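Local coordinates for Lin1909 protein (Listeria innocua, PDB 3FIJ), which probably hydrolyses gamma-glutamyl compounds such as gamma-glutamyl-gamma-aminobutyrate, and binds manganese, as a member of the class I glutamine amidotransferase-like peptidase C26 family, at residues A[161-166]-A[202-207]; A[112-117]-A[231-236]; A[76-81]-A[127-132]; A[84-89]-A[178-183]. All blocks are in the same frame, centred on the assembly; numbering follows the deposited sequence.

Contact 1. Residues A[161-166]-A[202-207]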
loop_
_atom_site.group_PDB
_atom_site.type_symbol
_atom_site.label_atom_id
_atom_site.label_comp_id
_atom_site.label_asym_id
_atom_site.label_seq_id
_atom_site.Cartn_x
_atom_site.Cartn_y
_atom_site.Cartn_z
ATOM N N THR A 161 2.840 -44.243 23.874
ATOM C CA THR A 161 1.825 -45.239 23.546
ATOM C C THR A 161 0.810 -44.718 22.536
ATOM O O THR A 161 -0.093 -45.448 22.135
ATOM C CB THR A 161 1.019 -45.635 24.797
ATOM O OG1 THR A 161 0.579 -44.439 25.459
ATOM C CG2 THR A 161 1.861 -46.472 25.751
ATOM N N SER A 162 0.954 -43.460 22.125
ATOM C CA SER A 162 -0.001 -42.853 21.204
ATOM C C SER A 162 0.185 -43.131 19.716
ATOM O O SER A 162 1.266 -43.502 19.252
ATOM C CB SER A 162 -0.016 -41.341 21.403
ATOM O OG SER A 162 1.126 -40.751 20.811
ATOM N N GLU A 163 -0.900 -42.934 18.972
ATOM C CA GLU A 163 -0.897 -43.107 17.530
ATOM C C GLU A 163 0.157 -42.145 16.992
ATOM O O GLU A 163 0.951 -42.499 16.121
ATOM C CB GLU A 163 -2.270 -42.739 16.966
ATOM C CG GLU A 163 -2.438 -42.907 15.458
ATOM C CD GLU A 163 -2.678 -44.354 15.039
ATOM O OE1 GLU A 163 -3.313 -45.093 15.816
ATOM O OE2 GLU A 163 -2.246 -44.741 13.929
ATOM N N LEU A 164 0.163 -40.928 17.530
ATOM C CA LEU A 164 1.111 -39.901 17.102
ATOM C C LEU A 164 2.528 -40.435 17.164
ATOM O O LEU A 164 3.323 -40.227 16.238
ATOM C CB LEU A 164 1.003 -38.656 17.990
ATOM C CG LEU A 164 1.824 -37.449 17.530
ATOM C CD1 LEU A 164 1.351 -37.022 16.141
ATOM C CD2 LEU A 164 1.669 -36.302 18.520
ATOM N N ALA A 165 2.830 -41.140 18.254
ATOM C CA ALA A 165 4.155 -41.715 18.473
ATOM C C ALA A 165 4.569 -42.715 17.392
ATOM O O ALA A 165 5.744 -43.056 17.280
ATOM C CB ALA A 165 4.224 -42.368 19.863
ATOM N N LYS A 166 3.610 -43.181 16.600
ATOM C CA LYS A 166 3.915 -44.117 15.518
ATOM C C LYS A 166 4.533 -43.347 14.359
ATOM O O LYS A 166 5.104 -43.935 13.438
ATOM C CB LYS A 166 2.645 -44.795 15.000
ATOM C CG LYS A 166 1.926 -45.680 15.992
ATOM C CD LYS A 166 0.709 -46.327 15.343
ATOM C CE LYS A 166 -0.089 -47.152 16.346
ATOM N NZ LYS A 166 -1.318 -47.740 15.733
ATOM N N ALA A 202 -1.817 -32.209 20.627
ATOM C CA ALA A 202 -2.365 -33.359 19.917
ATOM C C ALA A 202 -3.396 -34.116 20.754
ATOM O O ALA A 202 -3.203 -34.367 21.949
ATOM C CB ALA A 202 -1.233 -34.303 19.493
ATOM N N VAL A 203 -4.494 -34.496 20.117
ATOM C CA VAL A 203 -5.545 -35.220 20.805
ATOM C C VAL A 203 -5.929 -36.442 19.989
ATOM O O VAL A 203 -5.983 -36.380 18.760
ATOM C CB VAL A 203 -6.800 -34.337 20.975
ATOM C CG1 VAL A 203 -7.901 -35.111 21.712
ATOM C CG2 VAL A 203 -6.434 -33.059 21.713
ATOM N N GLU A 204 -6.175 -37.558 20.668
ATOM C CA GLU A 204 -6.598 -38.778 19.994
ATOM C C GLU A 204 -7.835 -39.310 20.699
ATOM O O GLU A 204 -8.150 -38.909 21.817
ATOM C CB GLU A 204 -5.469 -39.810 19.998
ATOM C CG GLU A 204 -4.242 -39.310 19.239
ATOM C CD GLU A 204 -3.073 -40.274 19.240
ATOM O OE1 GLU A 204 -1.960 -39.842 18.865
ATOM O OE2 GLU A 204 -3.259 -41.454 19.606
ATOM N N GLY A 205 -8.567 -40.187 20.030
ATOM C CA GLY A 205 -9.755 -40.728 20.652
ATOM C C GLY A 205 -9.476 -42.084 21.263
ATOM O O GLY A 205 -8.400 -42.659 21.077
ATOM N N ASP A 206 -10.441 -42.582 22.022
ATOM C CA ASP A 206 -10.339 -43.901 22.630
ATOM C C ASP A 206 -11.762 -44.422 22.709
ATOM O O ASP A 206 -12.627 -43.811 23.334
ATOM C CB ASP A 206 -9.682 -43.829 24.013
ATOM C CG ASP A 206 -10.447 -42.964 24.975
ATOM O OD1 ASP A 206 -10.681 -41.779 24.653
ATOM O OD2 ASP A 206 -10.809 -43.471 26.057
ATOM N N ASN A 207 -11.995 -45.540 22.028
ATOM C CA ASN A 207 -13.307 -46.172 21.956
ATOM C C ASN A 207 -14.191 -45.401 20.969
ATOM O O ASN A 207 -15.410 -45.584 20.938
ATOM C CB ASN A 207 -13.972 -46.212 23.340
ATOM C CG ASN A 207 -15.095 -47.239 23.424
ATOM O OD1 ASN A 207 -16.052 -47.209 22.645
ATOM N ND2 ASN A 207 -14.983 -48.153 24.382
#

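Contact 2. Residues A[112-117]-A[231-236]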
loop_
_atom_site.group_PDB
_atom_site.type_symbol
_atom_site.label_atom_id
_atom_site.label_comp_id
_atom_site.label_asym_id
_atom_site.label_seq_id
_atom_site.Cartn_x
_atom_site.Cartn_y
_atom_site.Cartn_z
ATOM N N PHE A 112 -9.030 -36.576 10.360
ATOM C CA PHE A 112 -7.745 -35.949 10.659
ATOM C C PHE A 112 -8.040 -34.445 10.752
ATOM O O PHE A 112 -8.524 -33.826 9.798
ATOM C CB PHE A 112 -6.713 -36.264 9.548
ATOM C CG PHE A 112 -5.320 -35.700 9.804
ATOM C CD1 PHE A 112 -4.831 -35.542 11.102
ATOM C CD2 PHE A 112 -4.501 -35.335 8.738
ATOM C CE1 PHE A 112 -3.538 -35.022 11.338
ATOM C CE2 PHE A 112 -3.210 -34.818 8.966
ATOM C CZ PHE A 112 -2.734 -34.661 10.271
ATOM N N ALA A 113 -7.769 -33.865 11.915
ATOM C CA ALA A 113 -8.025 -32.447 12.132
ATOM C C ALA A 113 -6.735 -31.664 12.366
ATOM O O ALA A 113 -5.848 -32.102 13.100
ATOM C CB ALA A 113 -8.959 -32.273 13.316
ATOM N N ILE A 114 -6.650 -30.491 11.746
ATOM C CA ILE A 114 -5.480 -29.638 11.863
ATOM C C ILE A 114 -5.801 -28.236 12.406
ATOM O O ILE A 114 -6.757 -27.588 11.961
ATOM C CB ILE A 114 -4.772 -29.523 10.480
ATOM C CG1 ILE A 114 -4.075 -30.854 10.147
ATOM C CG2 ILE A 114 -3.784 -28.364 10.482
ATOM C CD1 ILE A 114 -3.487 -30.932 8.736
ATOM N N CYS A 115 -4.987 -27.778 13.359
ATOM C CA CYS A 115 -5.130 -26.458 13.979
ATOM C C CYS A 115 -6.571 -26.249 14.435
ATOM O O CYS A 115 -7.052 -26.943 15.320
ATOM C CB CYS A 115 -4.723 -25.360 12.982
ATOM S SG CYS A 115 -4.361 -23.761 13.748
ATOM N N ARG A 116 -7.247 -25.282 13.836
ATOM C CA ARG A 116 -8.646 -25.000 14.142
ATOM C C ARG A 116 -9.443 -26.307 14.199
ATOM O O ARG A 116 -10.252 -26.531 15.108
ATOM C CB ARG A 116 -9.219 -24.100 13.052
ATOM C CG ARG A 116 -10.722 -24.143 12.953
ATOM C CD ARG A 116 -11.190 -23.636 11.602
ATOM N NE ARG A 116 -12.566 -24.050 11.377
ATOM C CZ ARG A 116 -13.617 -23.475 11.946
ATOM N NH1 ARG A 116 -13.444 -22.447 12.764
ATOM N NH2 ARG A 116 -14.833 -23.957 11.723
ATOM N N GLY A 117 -9.192 -27.169 13.220
ATOM C CA GLY A 117 -9.872 -28.448 13.140
ATOM C C GLY A 117 -9.920 -29.259 14.420
ATOM O O GLY A 117 -10.980 -29.762 14.789
ATOM N N GLN A 231 3.811 -38.504 6.791
ATOM C CA GLN A 231 3.247 -39.736 7.337
ATOM C C GLN A 231 1.866 -39.508 7.950
ATOM O O GLN A 231 0.997 -40.388 7.907
ATOM C CB GLN A 231 4.168 -40.317 8.406
ATOM C CG GLN A 231 5.432 -40.958 7.884
ATOM C CD GLN A 231 6.204 -41.632 9.000
ATOM O OE1 GLN A 231 5.668 -42.492 9.718
ATOM N NE2 GLN A 231 7.466 -41.243 9.165
ATOM N N LEU A 232 1.663 -38.332 8.532
ATOM C CA LEU A 232 0.373 -38.028 9.135
ATOM C C LEU A 232 -0.722 -38.123 8.089
ATOM O O LEU A 232 -1.739 -38.783 8.297
ATOM C CB LEU A 232 0.399 -36.632 9.767
ATOM C CG LEU A 232 0.919 -36.580 11.211
ATOM C CD1 LEU A 232 2.209 -37.389 11.331
ATOM C CD2 LEU A 232 1.130 -35.139 11.635
ATOM N N PHE A 233 -0.517 -37.475 6.950
ATOM C CA PHE A 233 -1.528 -37.528 5.905
ATOM C C PHE A 233 -1.617 -38.936 5.316
ATOM O O PHE A 233 -2.694 -39.376 4.892
ATOM C CB PHE A 233 -1.224 -36.519 4.802
ATOM C CG PHE A 233 -1.190 -35.095 5.272
ATOM C CD1 PHE A 233 0.008 -34.501 5.652
ATOM C CD2 PHE A 233 -2.367 -34.348 5.351
ATOM C CE1 PHE A 233 0.038 -33.190 6.105
ATOM C CE2 PHE A 233 -2.346 -33.034 5.804
ATOM C CZ PHE A 233 -1.138 -32.455 6.181
ATOM N N GLN A 234 -0.486 -39.642 5.295
ATOM C CA GLN A 234 -0.442 -41.002 4.762
ATOM C C GLN A 234 -1.342 -41.886 5.611
ATOM O O GLN A 234 -2.130 -42.679 5.084
ATOM C CB GLN A 234 0.988 -41.549 4.788
ATOM C CG GLN A 234 1.136 -42.920 4.133
ATOM C CD GLN A 234 0.723 -42.914 2.668
ATOM O OE1 GLN A 234 1.342 -42.245 1.835
ATOM N NE2 GLN A 234 -0.329 -43.657 2.348
ATOM N N ALA A 235 -1.229 -41.734 6.929
ATOM C CA ALA A 235 -2.037 -42.511 7.866
ATOM C C ALA A 235 -3.530 -42.279 7.609
ATOM O O ALA A 235 -4.314 -43.224 7.565
ATOM C CB ALA A 235 -1.679 -42.134 9.296
ATOM N N LEU A 236 -3.927 -41.024 7.436
ATOM C CA LEU A 236 -5.331 -40.719 7.168
ATOM C C LEU A 236 -5.810 -41.460 5.922
ATOM O O LEU A 236 -6.880 -42.057 5.919
ATOM C CB LEU A 236 -5.535 -39.218 6.960
ATOM C CG LEU A 236 -6.933 -38.877 6.432
ATOM C CD1 LEU A 236 -7.994 -39.253 7.477
ATOM C CD2 LEU A 236 -7.007 -37.392 6.096
#

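Contact 3. Residues A[76-81]-A[127-132]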
loop_
_atom_site.group_PDB
_atom_site.type_symbol
_atom_site.label_atom_id
_atom_site.label_comp_id
_atom_site.label_asym_id
_atom_site.label_seq_id
_atom_site.Cartn_x
_atom_site.Cartn_y
_atom_site.Cartn_z
ATOM N N GLN A 76 -20.099 -18.951 21.215
ATOM C CA GLN A 76 -21.445 -19.388 21.568
ATOM C C GLN A 76 -21.534 -20.915 21.529
ATOM O O GLN A 76 -22.273 -21.520 22.311
ATOM C CB GLN A 76 -22.429 -18.785 20.573
ATOM C CG GLN A 76 -22.042 -17.372 20.137
ATOM C CD GLN A 76 -22.329 -16.362 21.211
ATOM O OE1 GLN A 76 -22.569 -16.732 22.356
ATOM N NE2 GLN A 76 -22.313 -15.083 20.857
ATOM N N LEU A 77 -20.779 -21.531 20.618
ATOM C CA LEU A 77 -20.768 -22.983 20.480
ATOM C C LEU A 77 -20.292 -23.711 21.731
ATOM O O LEU A 77 -20.609 -24.886 21.923
ATOM C CB LEU A 77 -19.924 -23.404 19.274
ATOM C CG LEU A 77 -20.713 -23.655 17.983
ATOM C CD1 LEU A 77 -21.487 -22.423 17.610
ATOM C CD2 LEU A 77 -19.768 -24.052 16.865
ATOM N N TYR A 78 -19.515 -23.042 22.578
ATOM C CA TYR A 78 -19.102 -23.691 23.817
ATOM C C TYR A 78 -19.562 -22.908 25.053
ATOM O O TYR A 78 -18.913 -22.886 26.101
ATOM C CB TYR A 78 -17.587 -24.014 23.829
ATOM C CG TYR A 78 -16.621 -22.911 23.458
ATOM C CD1 TYR A 78 -15.979 -22.169 24.441
ATOM C CD2 TYR A 78 -16.328 -22.625 22.125
ATOM C CE1 TYR A 78 -15.070 -21.171 24.116
ATOM C CE2 TYR A 78 -15.418 -21.620 21.784
ATOM C CZ TYR A 78 -14.792 -20.898 22.791
ATOM O OH TYR A 78 -13.894 -19.889 22.494
ATOM N N LEU A 79 -20.722 -22.274 24.899
ATOM C CA LEU A 79 -21.384 -21.531 25.969
ATOM C C LEU A 79 -20.642 -20.348 26.576
ATOM O O LEU A 79 -20.653 -20.159 27.789
ATOM C CB LEU A 79 -21.775 -22.510 27.082
ATOM C CG LEU A 79 -22.485 -23.761 26.557
ATOM C CD1 LEU A 79 -22.736 -24.726 27.706
ATOM C CD2 LEU A 79 -23.786 -23.365 25.876
ATOM N N GLU A 80 -20.009 -19.546 25.733
ATOM C CA GLU A 80 -19.274 -18.379 26.203
ATOM C C GLU A 80 -19.580 -17.219 25.274
ATOM O O GLU A 80 -19.778 -17.419 24.073
ATOM C CB GLU A 80 -17.752 -18.644 26.197
ATOM C CG GLU A 80 -17.239 -19.537 27.315
ATOM C CD GLU A 80 -15.703 -19.702 27.337
ATOM O OE1 GLU A 80 -14.974 -18.722 27.077
ATOM O OE2 GLU A 80 -15.224 -20.816 27.641
ATOM N N GLU A 81 -19.649 -16.010 25.820
ATOM C CA GLU A 81 -19.872 -14.851 24.967
ATOM C C GLU A 81 -18.463 -14.414 24.528
ATOM O O GLU A 81 -17.475 -14.781 25.159
ATOM C CB GLU A 81 -20.611 -13.743 25.730
ATOM C CG GLU A 81 -22.141 -13.958 25.808
ATOM C CD GLU A 81 -22.864 -13.796 24.459
ATOM O OE1 GLU A 81 -23.512 -14.758 23.995
ATOM O OE2 GLU A 81 -22.800 -12.705 23.856
ATOM N N GLY A 127 -16.228 -29.976 24.555
ATOM C CA GLY A 127 -15.077 -29.382 25.228
ATOM C C GLY A 127 -15.136 -27.870 25.161
ATOM O O GLY A 127 -16.110 -27.317 24.663
ATOM N N THR A 128 -14.114 -27.193 25.676
ATOM C CA THR A 128 -14.082 -25.732 25.636
ATOM C C THR A 128 -12.706 -25.264 25.188
ATOM O O THR A 128 -11.781 -26.069 25.065
ATOM C CB THR A 128 -14.406 -25.094 27.018
ATOM O OG1 THR A 128 -13.402 -25.462 27.971
ATOM C CG2 THR A 128 -15.767 -25.565 27.517
ATOM N N LEU A 129 -12.569 -23.961 24.955
ATOM C CA LEU A 129 -11.301 -23.396 24.505
ATOM C C LEU A 129 -10.946 -22.109 25.237
ATOM O O LEU A 129 -11.820 -21.443 25.787
ATOM C CB LEU A 129 -11.392 -23.063 23.015
ATOM C CG LEU A 129 -11.980 -24.082 22.040
ATOM C CD1 LEU A 129 -12.160 -23.426 20.666
ATOM C CD2 LEU A 129 -11.073 -25.295 21.963
ATOM N N TYR A 130 -9.662 -21.764 25.250
ATOM C CA TYR A 130 -9.238 -20.491 25.819
ATOM C C TYR A 130 -9.396 -19.586 24.599
ATOM O O TYR A 130 -8.917 -19.930 23.518
ATOM C CB TYR A 130 -7.760 -20.497 26.223
ATOM C CG TYR A 130 -7.449 -21.201 27.521
ATOM C CD1 TYR A 130 -7.044 -22.532 27.529
ATOM C CD2 TYR A 130 -7.555 -20.531 28.751
ATOM C CE1 TYR A 130 -6.748 -23.184 28.719
ATOM C CE2 TYR A 130 -7.266 -21.175 29.953
ATOM C CZ TYR A 130 -6.862 -22.502 29.925
ATOM O OH TYR A 130 -6.570 -23.151 31.095
ATOM N N GLN A 131 -10.062 -18.449 24.755
ATOM C CA GLN A 131 -10.270 -17.534 23.639
ATOM C C GLN A 131 -9.008 -16.820 23.145
ATOM O O GLN A 131 -8.951 -16.400 21.988
ATOM C CB GLN A 131 -11.348 -16.513 24.005
ATOM C CG GLN A 131 -12.738 -17.110 24.012
ATOM C CD GLN A 131 -13.827 -16.076 24.190
ATOM O OE1 GLN A 131 -13.727 -14.949 23.685
ATOM N NE2 GLN A 131 -14.890 -16.457 24.891
ATOM N N ASP A 132 -8.004 -16.686 24.015
ATOM C CA ASP A 132 -6.742 -16.038 23.646
ATOM C C ASP A 132 -5.609 -16.503 24.556
ATOM O O ASP A 132 -5.847 -16.901 25.704
ATOM C CB ASP A 132 -6.867 -14.509 23.722
ATOM C CG ASP A 132 -5.589 -13.789 23.295
ATOM O OD1 ASP A 132 -5.112 -14.026 22.164
ATOM O OD2 ASP A 132 -5.061 -12.976 24.084
#

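Contact 4. Residues A[84-89]-A[178-183]. With MN (manganese (II) ion), chain I.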
loop_
_atom_site.group_PDB
_atom_site.type_symbol
_atom_site.label_atom_id
_atom_site.label_comp_id
_atom_site.label_asym_id
_atom_site.label_seq_id
_atom_site.Cartn_x
_atom_site.Cartn_y
_atom_site.Cartn_z
ATOM N N GLN A 84 -12.962 -9.685 24.573
ATOM C CA GLN A 84 -12.375 -8.612 23.779
ATOM C C GLN A 84 -11.219 -9.109 22.911
ATOM O O GLN A 84 -10.996 -8.583 21.825
ATOM C CB GLN A 84 -11.882 -7.473 24.685
ATOM C CG GLN A 84 -13.011 -6.772 25.444
ATOM C CD GLN A 84 -12.548 -5.562 26.242
ATOM O OE1 GLN A 84 -12.955 -5.375 27.392
ATOM N NE2 GLN A 84 -11.709 -4.732 25.634
ATOM N N GLU A 85 -10.495 -10.130 23.366
ATOM C CA GLU A 85 -9.371 -10.616 22.576
ATOM C C GLU A 85 -9.633 -11.830 21.678
ATOM O O GLU A 85 -8.694 -12.473 21.199
ATOM C CB GLU A 85 -8.141 -10.853 23.470
ATOM C CG GLU A 85 -8.433 -11.483 24.805
ATOM C CD GLU A 85 -9.083 -10.528 25.789
ATOM O OE1 GLU A 85 -9.982 -10.982 26.517
ATOM O OE2 GLU A 85 -8.694 -9.340 25.845
ATOM N N ILE A 86 -10.903 -12.140 21.436
ATOM C CA ILE A 86 -11.232 -13.246 20.550
ATOM C C ILE A 86 -11.043 -12.685 19.136
ATOM O O ILE A 86 -11.105 -11.468 18.934
ATOM C CB ILE A 86 -12.699 -13.719 20.723
ATOM C CG1 ILE A 86 -12.891 -15.085 20.041
ATOM C CG2 ILE A 86 -13.662 -12.699 20.101
ATOM C CD1 ILE A 86 -14.258 -15.735 20.293
ATOM N N GLY A 87 -10.786 -13.557 18.167
ATOM C CA GLY A 87 -10.601 -13.089 16.805
ATOM C C GLY A 87 -11.900 -13.198 16.028
ATOM O O GLY A 87 -12.988 -13.236 16.612
ATOM N N ALA A 88 -11.792 -13.249 14.705
ATOM C CA ALA A 88 -12.971 -13.383 13.855
ATOM C C ALA A 88 -13.432 -14.843 13.814
ATOM O O ALA A 88 -12.622 -15.768 13.868
ATOM C CB ALA A 88 -12.655 -12.897 12.437
ATOM N N TYR A 89 -14.740 -15.040 13.725
ATOM C CA TYR A 89 -15.311 -16.372 13.647
ATOM C C TYR A 89 -16.457 -16.320 12.640
ATOM O O TYR A 89 -16.926 -15.243 12.296
ATOM C CB TYR A 89 -15.774 -16.845 15.033
ATOM C CG TYR A 89 -16.553 -15.837 15.852
ATOM C CD1 TYR A 89 -17.944 -15.758 15.763
ATOM C CD2 TYR A 89 -15.901 -14.982 16.744
ATOM C CE1 TYR A 89 -18.670 -14.854 16.546
ATOM C CE2 TYR A 89 -16.611 -14.074 17.532
ATOM C CZ TYR A 89 -17.998 -14.012 17.430
ATOM O OH TYR A 89 -18.706 -13.103 18.201
ATOM N N HIS A 178 -1.419 -20.335 15.999
ATOM C CA HIS A 178 -2.692 -20.189 16.682
ATOM C C HIS A 178 -2.608 -19.323 17.931
ATOM O O HIS A 178 -1.530 -19.135 18.503
ATOM C CB HIS A 178 -3.253 -21.576 17.025
ATOM C CG HIS A 178 -2.364 -22.396 17.916
ATOM N ND1 HIS A 178 -2.498 -22.415 19.289
ATOM C CD2 HIS A 178 -1.321 -23.208 17.626
ATOM C CE1 HIS A 178 -1.573 -23.207 19.807
ATOM N NE2 HIS A 178 -0.847 -23.702 18.822
ATOM N N HIS A 179 -3.749 -18.763 18.324
ATOM C CA HIS A 179 -3.800 -17.935 19.515
ATOM C C HIS A 179 -4.871 -18.463 20.471
ATOM O O HIS A 179 -5.116 -17.872 21.525
ATOM C CB HIS A 179 -4.044 -16.455 19.165
ATOM C CG HIS A 179 -5.485 -16.098 18.981
ATOM N ND1 HIS A 179 -6.225 -16.508 17.895
ATOM C CD2 HIS A 179 -6.330 -15.384 19.765
ATOM C CE1 HIS A 179 -7.464 -16.066 18.015
ATOM N NE2 HIS A 179 -7.553 -15.383 19.142
ATOM N N GLN A 180 -5.497 -19.583 20.110
ATOM C CA GLN A 180 -6.507 -20.195 20.976
ATOM C C GLN A 180 -6.043 -21.602 21.346
ATOM O O GLN A 180 -5.221 -22.193 20.639
ATOM C CB GLN A 180 -7.869 -20.270 20.279
ATOM C CG GLN A 180 -8.458 -18.929 19.871
ATOM C CD GLN A 180 -9.974 -18.970 19.789
ATOM O OE1 GLN A 180 -10.550 -19.936 19.293
ATOM N NE2 GLN A 180 -10.627 -17.917 20.269
ATOM N N PHE A 181 -6.554 -22.130 22.457
ATOM C CA PHE A 181 -6.178 -23.473 22.908
ATOM C C PHE A 181 -7.345 -24.251 23.496
ATOM O O PHE A 181 -8.348 -23.678 23.923
ATOM C CB PHE A 181 -5.124 -23.424 24.015
ATOM C CG PHE A 181 -3.955 -22.549 23.724
ATOM C CD1 PHE A 181 -4.057 -21.172 23.848
ATOM C CD2 PHE A 181 -2.737 -23.105 23.353
ATOM C CE1 PHE A 181 -2.961 -20.353 23.614
ATOM C CE2 PHE A 181 -1.628 -22.301 23.113
ATOM C CZ PHE A 181 -1.737 -20.919 23.242
ATOM N N ILE A 182 -7.198 -25.569 23.538
ATOM C CA ILE A 182 -8.213 -26.397 24.157
ATOM C C ILE A 182 -8.111 -26.089 25.654
ATOM O O ILE A 182 -7.016 -26.098 26.229
ATOM C CB ILE A 182 -7.932 -27.907 23.956
ATOM C CG1 ILE A 182 -8.193 -28.302 22.499
ATOM C CG2 ILE A 182 -8.791 -28.731 24.932
ATOM C CD1 ILE A 182 -8.204 -29.816 22.249
ATOM N N LYS A 183 -9.243 -25.791 26.279
ATOM C CA LYS A 183 -9.259 -25.509 27.712
ATOM C C LYS A 183 -9.712 -26.814 28.335
ATOM O O LYS A 183 -8.902 -27.592 28.835
ATOM C CB LYS A 183 -10.249 -24.376 28.032
ATOM C CG LYS A 183 -10.179 -23.862 29.478
ATOM C CD LYS A 183 -10.830 -22.478 29.640
ATOM C CE LYS A 183 -12.346 -22.529 29.431
ATOM N NZ LYS A 183 -12.964 -21.183 29.196
HETATM MN MN MN I . 1.356 -24.366 19.243
HETATM O O HOH W 1 1.218 -25.540 17.312
#

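Contact 1. Residues A[161-166]-A[202-207]
The carboxylate of Glu204 meets two successive backbone N-H groups in the loop that carries Glu163 and Leu164. Leu164 N donates to Glu204 OE1 at 2.7 Å, and Glu163 N donates to Glu204 OE2 at 2.9 Å. Each oxygen uses its syn lone pair, so the two bonds together fix the rotation of the carboxylate. Two N-H donors from successive residues of one turn would probably stabilise its negative charge. Glu204 OE1 has a further hydrogen bond to Thr192 OG1 on the next strand. The extended chain of Glu204, with CG anti to its carbonyl carbon, carries the carboxylate across to the loop. Ser162 CB lies against Glu204 OE1 at 3.5 Å. Beside these bonds, Leu164 CD2 touches Ala202 CB at 3.7 Å. Strand 200-205 is an antiparallel member of the central mixed sheet of this class I glutamine amidotransferase-like fold. The loop packed on it links strands 154-158 and 172-174, and Ala202 directly follows the manganese ligand Glu201. The turn presenting the N-H groups has its own bracing. Ser162 OG accepts from Ala165 N at 3.1 Å, an ST motif, and is also bonded to Glu159 O. Glu163 is bent at chi2 (79°), which leads its carboxylate away from Glu204. There Glu163 OE1 forms a salt bridge with Lys166 NZ at 3.3 Å, its hydrogen bond weak, and OE2 has a weak bond to Trp211 NE1.

Contact 2. Residues A[112-117]-A[231-236]
Arg116 NH2 is gripped twice, by salt bridges to Asp94 OD1 and Glu97 OE1, while NH1 of the same guanidinium bonds to Gln71 O. Arg116 begins the helix after a nucleophile elbow, the sharp strand-turn-helix of class I glutamine amidotransferase-like folds. Cys115 sits at the bend, at the N-cap position and with a positive phi of 50°. It touches His218 and is probably the catalytic nucleophile. Gly117 N closes the turn on Ile114 O at 2.8 Å. The strand leading into the elbow packs on helix 227-241 through apolar groups alone. Over these short segments the axes of strand 112-114 and helix 231-236 come within 9.9 Å, their N-to-C directions 146° apart. Phe112 carries this contact. Its CG is anti to the backbone N, which sends the ring out from the sheet to the helix. The ring stands edge-to-face against Phe233, a T-shaped pair with centroids 5.4 Å apart and planes at 77°. The Phe112 edge supplies CE2, which lies 3.7 Å above the Phe233 plane, toward the rim of that face. Further round, Phe112 CZ meets Leu232 CB at 3.7 Å. At the base of the side chain, Phe112 CB is touched by Leu236 CD2 at 3.6 Å. Val215 and Leu66 on the flanking strands also touch Phe112. Ile114, extended at chi2, puts its CD1 equally close to CE2 and CZ of Phe233, at 3.8 Å.

Contact 3. Residues A[76-81]-A[127-132]
Tyr78 takes the crowded first torsion, with CG between the backbone N and the carbonyl carbon (chi1 50°), and this turns its ring toward strand 129-130. Gln131 has CG anti to its carbonyl carbon and is then extended (chi2 -172°), so its amide reaches back to the loop holding Glu80 and Glu81. Gln131 NE2 donates twice there. Gln131 NE2 to Glu81 O is 3.1 Å and nearly straight at 169°. Gln131 NE2 to Glu80 OE1 is also 3.1 Å, and OE1 is met from above the carboxylate plane. Gln131 OE1 accepts from Ser83 N, so three bonds fix the position and rotation of the amide. Glu80 slides past Gln131 in the opposite direction, and its OE2 forms a salt bridge with Lys183. The loop between strand 64-67 and helix 91-106 is thus tied to a two-stranded antiparallel ribbon, strands 129-130 and 181-182, a small sheet apart from the central one of the class I glutamine amidotransferase-like fold. Beside these bonds, the Tyr78 ring lies with one face over the Leu129 backbone N. Tyr78 CE2 touches Leu129 CD1 at 3.9 Å. At the ring edge, Tyr78 OH meets Gln131 CG at 3.4 Å. Val123 of helix 116-124 packs on both Tyr78 and Leu129. The Glu81 carboxylate serves the subunit interface: its OE2 accepts from the backbone N of Thr155 of the second subunit.

Contact 4. Residues A[84-89]-A[178-183]
No hydrogen bond joins these two segments, and they bury only 125 Å² between them, although one of them holds a manganese ligand. The His179 imidazole turns its edge to the backbone of the loop at Glu85 and Gly87. Its CG sits in the crowded position between N and the carbonyl carbon (chi1 84°), which aims the ring at the loop. Over one face of that ring lies CG of the next residue, Gln180. Gln180 is extended beyond CG, and its NE2 lies 3.6 Å from Ile86 CG1. The polar partner of Gln180 NE2 is Gln131 O. The loop itself is held from elsewhere. Gly87 N bonds to Asp72 OD2, and Ile86 O accepts from Arg146 NH1 of the second subunit. At the start of 178-183, away from the loop, His178 meets the metal. His178 ND1 donates to Gln180 O at 3.0 Å. The donor lies in the carbonyl plane, though the bond is bent, with Gln180 O tilted from the imidazole plane. It probably helps fix the ring rotation and places the proton on ND1, so that NE2 is the atom offered to the metal. Gln180 is therefore a second-shell residue for His178. Phe181 presents one face to His178 ND1, at 3.9 Å above its plane. His178 NE2 binds the manganese at 2.3 Å, and a water oxygen lies 2.3 Å from the same ion. His143, His154, Ser176 and Glu201 complete the six-ligand manganese site.

From the N terminus, contact 3 opens at 76-81 and contact 4 at 84-89, both in the loop before helix 91-106. Contact 2 opens at 112-117. Contact 3 closes first, at 127-132, so it crosses contacts 4 and 2. Contact 1 opens at 161-166, in series after contact 3. Contact 4 then closes at 178-183, crossing contacts 1 and 2. Contact 1 closes at 202-207, nested within contact 2, which ends on helix 227-241. Contacts 3 and 4 share the small antiparallel ribbon and both touch the second subunit. Contacts 1 and 2 tie a loop and the last helix to the central sheet. Cys115 SG touches His178 CB, linking contacts 2 and 4.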